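PDB 2CY5: epidermal growth factor receptor pathway substrate 8-like protein 1 from Mus musculus, which probably binds short peptide motifs of partner proteins through its phosphotyrosine-binding (PTB) domain in signalling downstream of growth factor receptors. Local coordinates for residues A[72-84]-A[92-104]. Numbering follows the deposited sequence.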
# COMPACT_ATOMS: atom_id res chain seq x y z
N GLU A 72 -1.07 8.91 -3.80
CA GLU A 72 -0.24 8.17 -2.87
C GLU A 72 0.98 9.04 -2.57
O GLU A 72 1.33 9.90 -3.40
CB GLU A 72 0.23 6.87 -3.53
CG GLU A 72 0.84 5.93 -2.49
CD GLU A 72 -0.19 5.42 -1.40
OE1 GLU A 72 -1.30 5.02 -1.82
OE2 GLU A 72 0.11 5.41 -0.15
N SER A 73 1.63 8.85 -1.44
CA SER A 73 2.84 9.57 -1.18
C SER A 73 3.85 8.73 -0.42
O SER A 73 3.55 7.91 0.42
CB SER A 73 2.53 10.81 -0.41
OG SER A 73 2.00 10.47 0.82
N TYR A 74 5.09 8.87 -0.74
CA TYR A 74 6.14 8.16 -0.05
C TYR A 74 7.21 9.10 0.48
O TYR A 74 8.01 9.65 -0.29
CB TYR A 74 6.78 7.21 -1.04
CG TYR A 74 5.83 6.33 -1.84
CD1 TYR A 74 5.36 6.75 -3.09
CD2 TYR A 74 5.35 5.08 -1.32
CE1 TYR A 74 4.45 6.01 -3.83
CE2 TYR A 74 4.43 4.31 -2.05
CZ TYR A 74 3.97 4.79 -3.31
OH TYR A 74 2.99 4.16 -4.08
N PRO A 75 7.26 9.30 1.77
CA PRO A 75 8.27 10.15 2.39
C PRO A 75 9.60 9.53 2.02
O PRO A 75 9.68 8.28 1.88
CB PRO A 75 8.00 10.02 3.90
CG PRO A 75 7.27 8.74 4.02
CD PRO A 75 6.37 8.62 2.77
N LEU A 76 10.66 10.34 1.93
CA LEU A 76 11.89 9.85 1.41
C LEU A 76 12.47 8.80 2.29
O LEU A 76 13.17 7.95 1.82
CB LEU A 76 12.87 11.02 1.24
CG LEU A 76 12.38 12.00 0.11
CD1 LEU A 76 13.55 13.06 -0.08
CD2 LEU A 76 12.13 11.35 -1.33
N ASP A 77 12.12 8.84 3.55
CA ASP A 77 12.62 7.82 4.52
C ASP A 77 12.13 6.38 4.15
O ASP A 77 12.76 5.43 4.48
CB ASP A 77 11.99 8.16 5.89
CG ASP A 77 12.67 7.48 6.98
OD1 ASP A 77 12.12 7.48 8.11
OD2 ASP A 77 13.78 6.96 6.67
N ALA A 78 10.93 6.27 3.51
CA ALA A 78 10.32 5.04 3.02
C ALA A 78 10.96 4.52 1.73
O ALA A 78 10.79 3.37 1.40
CB ALA A 78 8.78 5.31 2.78
N ILE A 79 11.71 5.30 0.96
CA ILE A 79 12.29 4.73 -0.31
C ILE A 79 13.57 3.97 -0.09
O ILE A 79 14.52 4.51 0.40
CB ILE A 79 12.48 5.95 -1.33
CG1 ILE A 79 11.11 6.62 -1.44
CG2 ILE A 79 13.02 5.53 -2.64
CD1 ILE A 79 11.08 7.80 -2.41
N VAL A 80 13.68 2.74 -0.49
CA VAL A 80 14.84 2.01 -0.15
C VAL A 80 15.65 1.93 -1.37
O VAL A 80 16.81 1.69 -1.26
CB VAL A 80 14.53 0.57 0.48
CG1 VAL A 80 13.09 0.41 0.95
CG2 VAL A 80 14.58 -0.48 -0.56
N ARG A 81 15.06 2.07 -2.56
CA ARG A 81 15.88 2.02 -3.78
C ARG A 81 15.20 2.69 -4.98
O ARG A 81 13.94 2.55 -5.17
CB ARG A 81 16.15 0.61 -4.26
CG ARG A 81 17.18 0.73 -5.37
CD ARG A 81 18.07 -0.55 -5.53
NE ARG A 81 18.98 -0.44 -6.64
CZ ARG A 81 19.44 -1.47 -7.30
NH1 ARG A 81 19.11 -2.71 -6.92
NH2 ARG A 81 20.11 -1.25 -8.43
N CYS A 82 16.00 3.31 -5.90
CA CYS A 82 15.32 3.90 -7.06
C CYS A 82 16.25 3.62 -8.23
O CYS A 82 17.43 3.93 -8.08
CB CYS A 82 15.19 5.43 -6.82
SG CYS A 82 14.50 6.18 -8.32
N ASP A 83 15.81 3.00 -9.33
CA ASP A 83 16.68 2.72 -10.47
C ASP A 83 15.89 2.92 -11.74
O ASP A 83 14.65 3.16 -11.71
CB ASP A 83 17.15 1.35 -10.46
CG ASP A 83 18.56 1.17 -11.21
OD1 ASP A 83 19.17 0.09 -11.22
OD2 ASP A 83 19.05 2.14 -11.80
N ALA A 84 16.56 2.94 -12.89
CA ALA A 84 15.86 3.07 -14.14
C ALA A 84 16.39 1.87 -14.91
O ALA A 84 17.58 1.55 -14.82
CB ALA A 84 16.19 4.32 -14.87
N ARG A 92 12.30 1.37 -24.37
CA ARG A 92 12.18 2.29 -23.19
C ARG A 92 12.68 1.93 -21.85
O ARG A 92 12.65 0.80 -21.42
CB ARG A 92 10.76 2.66 -22.91
CG ARG A 92 10.23 3.56 -23.79
CD ARG A 92 9.20 4.28 -23.08
NE ARG A 92 8.02 4.40 -23.90
CZ ARG A 92 6.96 5.10 -23.51
NH1 ARG A 92 7.00 5.70 -22.36
NH2 ARG A 92 5.86 5.17 -24.22
N SER A 93 12.77 3.02 -21.11
CA SER A 93 13.27 2.90 -19.78
C SER A 93 12.11 2.76 -18.74
O SER A 93 11.04 3.32 -18.86
CB SER A 93 14.19 4.13 -19.52
OG SER A 93 15.29 3.86 -18.61
N LEU A 94 12.28 1.90 -17.77
CA LEU A 94 11.28 1.86 -16.71
C LEU A 94 11.95 2.53 -15.47
O LEU A 94 13.16 2.37 -15.20
CB LEU A 94 11.07 0.43 -16.34
CG LEU A 94 10.45 -0.30 -17.59
CD1 LEU A 94 10.17 -1.72 -17.12
CD2 LEU A 94 9.14 0.43 -18.15
N LEU A 95 11.12 3.17 -14.66
CA LEU A 95 11.55 3.73 -13.44
C LEU A 95 11.16 2.65 -12.32
O LEU A 95 9.98 2.21 -12.21
CB LEU A 95 10.78 5.00 -13.15
CG LEU A 95 11.13 5.47 -11.70
CD1 LEU A 95 12.58 5.98 -11.55
CD2 LEU A 95 10.16 6.74 -11.28
N LEU A 96 12.11 2.19 -11.56
CA LEU A 96 11.75 1.24 -10.51
C LEU A 96 11.92 1.93 -9.19
O LEU A 96 12.95 2.65 -8.89
CB LEU A 96 12.69 0.09 -10.64
CG LEU A 96 12.36 -1.21 -9.91
CD1 LEU A 96 13.24 -2.35 -10.41
CD2 LEU A 96 12.69 -0.95 -8.60
N LEU A 97 10.92 1.83 -8.33
CA LEU A 97 11.04 2.38 -6.95
C LEU A 97 10.72 1.26 -5.93
O LEU A 97 9.68 0.60 -6.05
CB LEU A 97 10.07 3.54 -6.65
CG LEU A 97 10.35 4.93 -7.06
CD1 LEU A 97 9.02 5.75 -6.78
CD2 LEU A 97 11.46 5.42 -6.14
N VAL A 98 11.61 0.99 -5.00
CA VAL A 98 11.26 -0.01 -3.98
C VAL A 98 10.99 0.83 -2.74
O VAL A 98 11.85 1.67 -2.35
CB VAL A 98 12.43 -0.92 -3.74
CG1 VAL A 98 12.06 -2.00 -2.51
CG2 VAL A 98 12.93 -1.50 -5.09
N CYS A 99 9.82 0.65 -2.03
CA CYS A 99 9.54 1.44 -0.83
C CYS A 99 9.31 0.39 0.32
O CYS A 99 8.93 -0.80 0.04
CB CYS A 99 8.24 2.18 -1.05
SG CYS A 99 8.60 3.32 -2.37
N GLN A 100 9.51 0.82 1.55
CA GLN A 100 9.17 -0.08 2.73
C GLN A 100 8.29 0.85 3.51
O GLN A 100 8.77 1.84 4.14
CB GLN A 100 10.45 -0.44 3.55
CG GLN A 100 10.10 -1.22 4.94
CD GLN A 100 9.21 -2.45 4.61
OE1 GLN A 100 7.99 -2.44 4.80
NE2 GLN A 100 9.81 -3.46 4.10
N GLU A 101 6.99 0.71 3.34
CA GLU A 101 6.06 1.56 4.09
C GLU A 101 6.10 1.02 5.58
O GLU A 101 6.22 -0.25 5.87
CB GLU A 101 4.68 1.42 3.54
CG GLU A 101 4.56 2.01 2.16
CD GLU A 101 3.14 1.94 1.67
OE1 GLU A 101 2.24 2.31 2.45
OE2 GLU A 101 2.91 1.51 0.50
N PRO A 102 6.07 1.95 6.56
CA PRO A 102 6.11 1.58 8.02
C PRO A 102 5.07 0.54 8.49
O PRO A 102 5.38 -0.44 9.20
CB PRO A 102 5.88 2.94 8.74
CG PRO A 102 4.85 3.68 7.76
CD PRO A 102 5.59 3.36 6.37
N GLU A 103 3.90 0.70 8.00
CA GLU A 103 2.84 -0.22 8.32
C GLU A 103 2.81 -1.63 7.67
O GLU A 103 2.02 -2.57 8.08
CB GLU A 103 1.57 0.44 7.95
CG GLU A 103 1.15 1.47 8.97
CD GLU A 103 2.16 2.55 9.19
OE1 GLU A 103 3.19 2.24 9.83
OE2 GLU A 103 1.92 3.71 8.75
N ARG A 104 3.56 -1.76 6.59
CA ARG A 104 3.54 -3.03 5.85
C ARG A 104 4.58 -3.99 6.30
O ARG A 104 5.69 -3.61 6.58
CB ARG A 104 3.69 -2.75 4.28
CG ARG A 104 2.37 -2.00 3.82
CD ARG A 104 2.46 -1.79 2.28
NE ARG A 104 1.14 -1.58 1.90
CZ ARG A 104 0.34 -2.52 1.40
NH1 ARG A 104 0.72 -3.74 1.20
NH2 ARG A 104 -0.83 -2.18 1.06
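Strands 79-84 and 94-99 run antiparallel at 170°, their axes 4.6 Å apart, with Asp-83 facing Leu-96 and Arg-81 facing Val-98 as hydrogen-bonded pairs. A classic beta bulge interrupts this ladder: Val-80 and Arg-81 both sit against Val-98, whose carbonyl O takes Val-80 N at 2.8 Å and, less directly, Arg-81 N at 3.2 Å. Past the bulge, Gln-100 N donates to Ala-78 O at 2.9 Å and closes the ladder.

Ile-79, Cys-82, Leu-95, Leu-97 and Cys-99 line one face. There CD2 of Leu-97 fills the step between Ile-79 CG2 and Cys-82, while Cys-82 SG, thrown anti to its own N, also meets Leu-95 CD1 at 3.8 Å. Cys-99 turns its sulfur the other way, beside its backbone N (chi1 -66°), which brings SG obliquely against the Tyr-74 ring, 3.8 Å from CD2 and 29° off the ring normal. Beyond strand 94-99, Glu-101 brings OE2 to the edge of the same ring, near its plane by CE2, with the carboxylate turned steeply from the ring. His-110 of strand 108-114 also meets this tyrosine.

Val-98, on the other face, meets Val-80 CG2 of the bulge with its CG1 at 3.5 Å and Arg-81 CB with its CG2, while the extended arginine reaches along its own strand to a salt bridge with Asp-83. Helix 30-42 touches this face through Val-30.

Strands 79-85 and 94-99 form a hairpin in the PTB domain's PH-like fold, and Tyr-74, on strand 70-75 at the other edge of the sheet, packs against Cys-99 of the hairpin. One face is thus an apolar, sulfur-rich layer, while the other mixes Leu-96 and Val-98 with the Arg-81–Asp-83 ion pair, whose charges probably offset each other.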